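Local coordinates for uncharacterized protein (Bacteroides ovatus, PDB 4FXT) that is of unknown function but pairs a transthyretin-like N-terminal domain with an E-set-like, all-beta C-terminal domain, at residues E128-L134 / A147-N153; I138-E142 / Y191-S196. All blocks are in the same frame, centred on the assembly; numbering follows the deposited sequence.

Interaction 1. Residues E128-L134 / A147-N153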
loop_
_atom_site.group_PDB
_atom_site.type_symbol
_atom_site.label_atom_id
_atom_site.label_comp_id
_atom_site.label_asym_id
_atom_site.label_seq_id
_atom_site.Cartn_x
_atom_site.Cartn_y
_atom_site.Cartn_z
ATOM N N GLU A 128 -15.685 1.276 -2.841
ATOM C CA GLU A 128 -16.499 0.895 -1.660
ATOM C C GLU A 128 -16.408 1.931 -0.571
ATOM O O GLU A 128 -17.431 2.257 0.055
ATOM C CB GLU A 128 -16.134 -0.465 -1.059
ATOM C CG GLU A 128 -16.503 -1.685 -1.893
ATOM C CD GLU A 128 -16.282 -3.009 -1.173
ATOM O OE1 GLU A 128 -15.808 -2.971 -0.011
ATOM O OE2 GLU A 128 -16.620 -4.077 -1.744
ATOM N N ASN A 129 -15.186 2.431 -0.322
ATOM C CA ASN A 129 -14.929 3.415 0.734
ATOM C C ASN A 129 -13.589 4.075 0.559
ATOM O O ASN A 129 -12.661 3.498 -0.021
ATOM C CB ASN A 129 -14.972 2.744 2.142
ATOM C CG ASN A 129 -14.920 3.697 3.299
ATOM O OD1 ASN A 129 -15.711 4.643 3.394
ATOM N ND2 ASN A 129 -14.037 3.420 4.251
ATOM N N VAL A 130 -13.491 5.286 1.110
ATOM C CA VAL A 130 -12.255 6.025 1.261
ATOM C C VAL A 130 -12.129 6.312 2.747
ATOM O O VAL A 130 -13.095 6.747 3.361
ATOM C CB VAL A 130 -12.167 7.276 0.377
ATOM C CG1 VAL A 130 -10.841 8.005 0.602
ATOM C CG2 VAL A 130 -12.335 6.893 -1.090
ATOM N N GLY A 131 -10.967 6.035 3.313
ATOM C CA GLY A 131 -10.698 6.267 4.724
ATOM C C GLY A 131 -9.426 7.034 5.025
ATOM O O GLY A 131 -8.442 6.917 4.296
ATOM N N ILE A 132 -9.462 7.860 6.083
ATOM C CA ILE A 132 -8.318 8.563 6.658
ATOM C C ILE A 132 -8.046 7.882 7.986
ATOM O O ILE A 132 -8.978 7.690 8.765
ATOM C CB ILE A 132 -8.445 10.111 6.787
ATOM C CG1 ILE A 132 -8.759 10.809 5.451
ATOM C CG2 ILE A 132 -7.203 10.736 7.436
ATOM C CD1 ILE A 132 -10.100 11.052 5.311
ATOM N N TYR A 133 -6.789 7.476 8.229
ATOM C CA TYR A 133 -6.421 6.760 9.449
ATOM C C TYR A 133 -5.309 7.495 10.191
ATOM O O TYR A 133 -4.421 8.071 9.556
ATOM C CB TYR A 133 -5.987 5.338 9.084
ATOM C CG TYR A 133 -7.043 4.612 8.268
ATOM C CD1 TYR A 133 -8.170 4.070 8.877
ATOM C CD2 TYR A 133 -6.926 4.487 6.887
ATOM C CE1 TYR A 133 -9.178 3.463 8.129
ATOM C CE2 TYR A 133 -7.907 3.853 6.133
ATOM C CZ TYR A 133 -9.038 3.346 6.759
ATOM O OH TYR A 133 -10.056 2.767 6.040
ATOM N N LEU A 134 -5.406 7.527 11.529
ATOM C CA LEU A 134 -4.390 8.069 12.445
ATOM C C LEU A 134 -3.944 6.969 13.369
ATOM O O LEU A 134 -4.803 6.282 13.923
ATOM C CB LEU A 134 -4.867 9.296 13.261
ATOM C CG LEU A 134 -5.452 10.541 12.514
ATOM C CD1 LEU A 134 -5.943 11.559 13.493
ATOM C CD2 LEU A 134 -4.450 11.171 11.553
ATOM N N ALA A 147 -7.744 6.229 15.239
ATOM C CA ALA A 147 -8.894 6.949 14.716
ATOM C C ALA A 147 -9.068 6.697 13.224
ATOM O O ALA A 147 -8.073 6.528 12.500
ATOM C CB ALA A 147 -8.733 8.435 14.975
ATOM N N GLU A 148 -10.328 6.671 12.752
ATOM C CA GLU A 148 -10.609 6.521 11.317
ATOM C C GLU A 148 -11.703 7.470 10.928
ATOM O O GLU A 148 -12.466 7.942 11.776
ATOM C CB GLU A 148 -10.968 5.084 10.873
ATOM C CG GLU A 148 -12.315 4.518 11.281
ATOM C CD GLU A 148 -12.694 3.180 10.656
ATOM O OE1 GLU A 148 -12.222 2.873 9.534
ATOM O OE2 GLU A 148 -13.547 2.482 11.251
ATOM N N LEU A 149 -11.778 7.752 9.636
ATOM C CA LEU A 149 -12.803 8.589 9.021
ATOM C C LEU A 149 -13.230 7.919 7.733
ATOM O O LEU A 149 -12.386 7.709 6.873
ATOM C CB LEU A 149 -12.257 10.001 8.803
ATOM C CG LEU A 149 -13.237 11.040 8.315
ATOM C CD1 LEU A 149 -14.386 11.215 9.299
ATOM C CD2 LEU A 149 -12.538 12.355 8.142
ATOM N N LYS A 150 -14.477 7.452 7.646
ATOM C CA LYS A 150 -14.987 6.785 6.443
ATOM C C LYS A 150 -15.751 7.837 5.628
ATOM O O LYS A 150 -16.724 8.406 6.119
ATOM C CB LYS A 150 -15.839 5.568 6.813
ATOM C CG LYS A 150 -15.097 4.513 7.650
ATOM C CD LYS A 150 -15.940 3.292 8.114
ATOM C CE LYS A 150 -16.353 2.308 7.046
ATOM N NZ LYS A 150 -17.089 1.146 7.621
ATOM N N LEU A 151 -15.261 8.164 4.427
ATOM C CA LEU A 151 -15.794 9.238 3.589
ATOM C C LEU A 151 -16.878 8.772 2.567
ATOM O O LEU A 151 -17.491 9.622 1.868
ATOM C CB LEU A 151 -14.626 9.865 2.800
ATOM C CG LEU A 151 -13.449 10.440 3.578
ATOM C CD1 LEU A 151 -12.413 10.942 2.657
ATOM C CD2 LEU A 151 -13.877 11.571 4.466
ATOM N N GLY A 152 -17.084 7.451 2.454
ATOM C CA GLY A 152 -18.037 6.914 1.493
ATOM C C GLY A 152 -17.357 6.531 0.199
ATOM O O GLY A 152 -16.139 6.357 0.170
ATOM N N ASN A 153 -18.118 6.395 -0.879
ATOM C CA ASN A 153 -17.592 5.893 -2.123
ATOM C C ASN A 153 -17.923 6.770 -3.309
ATOM O O ASN A 153 -18.079 6.232 -4.409
ATOM C CB ASN A 153 -18.192 4.516 -2.345
ATOM C CG ASN A 153 -19.705 4.441 -2.547
ATOM O OD1 ASN A 153 -20.471 5.399 -2.350
ATOM N ND2 ASN A 153 -20.165 3.283 -2.993
#

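Interaction 2. Residues I138-E142 / Y191-S196. With EDO (1,2-ethanediol), chain O.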
loop_
_atom_site.group_PDB
_atom_site.type_symbol
_atom_site.label_atom_id
_atom_site.label_comp_id
_atom_site.label_asym_id
_atom_site.label_seq_id
_atom_site.Cartn_x
_atom_site.Cartn_y
_atom_site.Cartn_z
ATOM N N ILE A 138 4.277 3.677 12.920
ATOM C CA ILE A 138 4.583 3.699 11.490
ATOM C C ILE A 138 3.596 2.738 10.753
ATOM O O ILE A 138 3.201 3.057 9.649
ATOM C CB ILE A 138 6.112 3.363 11.222
ATOM C CG1 ILE A 138 6.526 3.379 9.735
ATOM C CG2 ILE A 138 6.573 2.124 11.880
ATOM C CD1 ILE A 138 6.317 4.784 8.912
ATOM N N LEU A 139 3.108 1.680 11.380
ATOM C CA LEU A 139 2.096 0.808 10.771
ATOM C C LEU A 139 0.713 1.284 11.127
ATOM O O LEU A 139 0.251 1.108 12.242
ATOM C CB LEU A 139 2.259 -0.664 11.201
ATOM C CG LEU A 139 3.597 -1.365 10.997
ATOM C CD1 LEU A 139 3.410 -2.831 11.264
ATOM C CD2 LEU A 139 4.111 -1.220 9.579
ATOM N N THR A 140 0.050 1.903 10.183
ATOM C CA THR A 140 -1.320 2.434 10.330
ATOM C C THR A 140 -2.090 1.945 9.109
ATOM O O THR A 140 -1.576 1.975 7.981
ATOM C CB THR A 140 -1.280 3.967 10.498
ATOM O OG1 THR A 140 -0.513 4.287 11.649
ATOM C CG2 THR A 140 -2.636 4.572 10.666
ATOM N N ASP A 141 -3.284 1.417 9.347
ATOM C CA ASP A 141 -4.144 0.873 8.297
ATOM C C ASP A 141 -5.575 0.746 8.825
ATOM O O ASP A 141 -5.890 1.243 9.903
ATOM C CB ASP A 141 -3.596 -0.470 7.803
ATOM C CG ASP A 141 -3.194 -1.431 8.916
ATOM O OD1 ASP A 141 -4.101 -2.013 9.548
ATOM O OD2 ASP A 141 -1.959 -1.690 9.069
ATOM N N GLU A 142 -6.457 0.135 8.044
ATOM C CA GLU A 142 -7.860 -0.019 8.417
ATOM C C GLU A 142 -7.986 -0.936 9.683
ATOM O O GLU A 142 -8.941 -0.771 10.429
ATOM C CB GLU A 142 -8.637 -0.585 7.202
ATOM C CG GLU A 142 -10.143 -0.520 7.327
ATOM C CD GLU A 142 -10.843 -1.559 8.172
ATOM O OE1 GLU A 142 -10.319 -2.688 8.290
ATOM O OE2 GLU A 142 -11.958 -1.265 8.654
ATOM N N TYR A 191 -7.567 -2.631 1.287
ATOM C CA TYR A 191 -7.461 -1.256 0.870
ATOM C C TYR A 191 -6.141 -1.023 0.188
ATOM O O TYR A 191 -5.148 -1.696 0.495
ATOM C CB TYR A 191 -7.596 -0.287 2.069
ATOM C CG TYR A 191 -8.973 0.019 2.602
ATOM C CD1 TYR A 191 -9.680 -0.924 3.340
ATOM C CD2 TYR A 191 -9.498 1.306 2.525
ATOM C CE1 TYR A 191 -10.937 -0.643 3.866
ATOM C CE2 TYR A 191 -10.748 1.612 3.072
ATOM C CZ TYR A 191 -11.458 0.631 3.755
ATOM O OH TYR A 191 -12.681 0.902 4.318
ATOM N N CYS A 192 -6.095 -0.027 -0.666
ATOM C CA CYS A 192 -4.871 0.472 -1.233
ATOM C C CYS A 192 -4.576 1.781 -0.545
ATOM O O CYS A 192 -5.473 2.619 -0.423
ATOM C CB CYS A 192 -4.929 0.606 -2.747
ATOM S SG CYS A 192 -3.412 1.312 -3.458
ATOM N N TYR A 193 -3.356 1.947 -0.047
ATOM C CA TYR A 193 -3.031 3.103 0.761
ATOM C C TYR A 193 -1.952 3.993 0.200
ATOM O O TYR A 193 -1.131 3.621 -0.645
ATOM C CB TYR A 193 -2.523 2.628 2.141
ATOM C CG TYR A 193 -3.465 1.757 2.947
ATOM C CD1 TYR A 193 -3.485 0.371 2.775
ATOM C CD2 TYR A 193 -4.263 2.302 3.948
ATOM C CE1 TYR A 193 -4.328 -0.436 3.533
ATOM C CE2 TYR A 193 -5.107 1.504 4.715
ATOM C CZ TYR A 193 -5.123 0.136 4.517
ATOM O OH TYR A 193 -5.946 -0.629 5.307
ATOM N N SER A 194 -1.932 5.193 0.773
ATOM C CA SER A 194 -0.913 6.211 0.626
ATOM C C SER A 194 0.250 5.803 1.465
ATOM O O SER A 194 0.154 4.815 2.206
ATOM C CB SER A 194 -1.477 7.558 1.053
ATOM O OG SER A 194 -1.720 7.510 2.451
ATOM N N GLN A 195 1.307 6.604 1.479
ATOM C CA GLN A 195 2.393 6.286 2.373
ATOM C C GLN A 195 1.990 6.682 3.802
ATOM O O GLN A 195 1.140 7.570 3.960
ATOM C CB GLN A 195 3.692 6.969 1.914
ATOM C CG GLN A 195 4.336 6.255 0.702
ATOM C CD GLN A 195 4.764 4.789 0.947
ATOM O OE1 GLN A 195 5.422 4.455 1.962
ATOM N NE2 GLN A 195 4.446 3.891 -0.010
ATOM N N SER A 196 2.514 5.945 4.833
ATOM C CA SER A 196 2.276 6.304 6.235
ATOM C C SER A 196 3.202 7.466 6.555
ATOM O O SER A 196 4.405 7.290 6.481
ATOM C CB SER A 196 2.476 5.121 7.152
ATOM O OG SER A 196 2.246 5.494 8.500
HETATM C C1 EDO O . -1.422 2.040 14.731
HETATM O O1 EDO O . -0.011 2.062 15.003
HETATM C C2 EDO O . -2.326 2.034 16.009
HETATM O O2 EDO O . -2.296 3.267 16.722
#

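Interaction 1. Residues E128-L134 / A147-N153
Segment 128-134 and edge strand 147-150 run antiparallel, their axes 4.6 Å apart at the closest. Ile132 and Leu149 form a hydrogen-bonded pair, with Ile132 N to Leu149 O at 3.0 Å and Leu149 N to Ile132 O at 2.9 Å. Leu134 and Ala147 form the next such pair. Side chains alternate between the two faces. Val130, Ile132, Leu134, Leu149 and Leu151 form the apolar one. Ile132 is m at chi1, but its chi2 of 97° lies between wells. This brings its CD1 to 3.5 Å from Leu151 CD1 and 4.0 Å from Leu149 CD2. Leu151 is m,t, and its CD1 also lies 3.9 Å from Val130 CG1. The hairpin belongs to the E-set-like C-terminal domain, a beta sandwich. Ile132, Leu134 and Leu149 pack on strand 160-166, and Leu151 on Phe116, so this face looks into the sandwich. The other face is polar. Tyr133 is m and its ring lies along the strand over Gly131. A CB on Gly131 would clash with Tyr133 OH. Glu148 reaches the edge of this ring, with OE1 3.4 Å from Tyr133 CE1. Leu151 N gives a nearly straight bond to Val130 O at 2.8 Å. Asn129 has a t rotamer, so OD1 accepts from Gly152 N at 3.3 Å while ND2 bonds to Tyr191. Gly152 has a positive phi of 95°, and a CB there would be jammed against the preceding carbonyl. Its own O takes a weak bond from Val130 N at 3.0 Å. Glu128 forms a salt bridge with Lys184 through OE1, where Glu128 and Asn129 form a classic beta bulge.

Interaction 2. Residues I138-E142 / Y191-S196
Glu142 lays its aliphatic part against two tyrosines: its CG is 3.6 Å from Tyr191 CE1, and its CB is 3.3 Å from Tyr193 OH. The contact joins the loop between strands 127-135 and 147-150 to the edge strand 192-200 at the other side of the same sheet in the E-set-like domain. The loop thus crosses over strand 176-185, and Tyr133 of strand 127-135 packs beneath it against Thr140, Glu142 and both tyrosines. Tyr193 is m and stands toward the loop. Tyr193 OH accepts from Glu142 N and also touches Asp141 CB at 3.4 Å. Asp141 turns its carboxylate back to Lys143 N and Gln144 N within the loop. Arg180 bonds to both Thr140 O and Ser194 O, which ties the segments together from strand 176-185. A 1,2-ethanediol, probably from the crystallisation liquor, bonds through O1 to Leu139 O. At the far end Ser196, in the t rotamer, donates from OG to Ile138 O at 2.9 Å.

Both interactions hold the same four-stranded sheet, and each involves one of its edge strands. Interaction 1 pairs neighbouring strands through regular backbone bonds and sends an apolar face into the sandwich. Its edge strand is more exposed than strand 127-135. Interaction 2 is smaller, burying 294 Å² against 618 Å², and lies nearer the chain centre. It relies on side-chain hydroxyls meeting loop backbone, over the polar face. The two contacts meet there, with centres about 11 Å apart. Asn129 ND2 probably bonds Tyr191 OH at 2.9 Å. Tyr133 OH packs 3.5 Å from Glu142 CG. The like charges of Glu148 OE1 and Glu142 OE2 come within 4.2 Å.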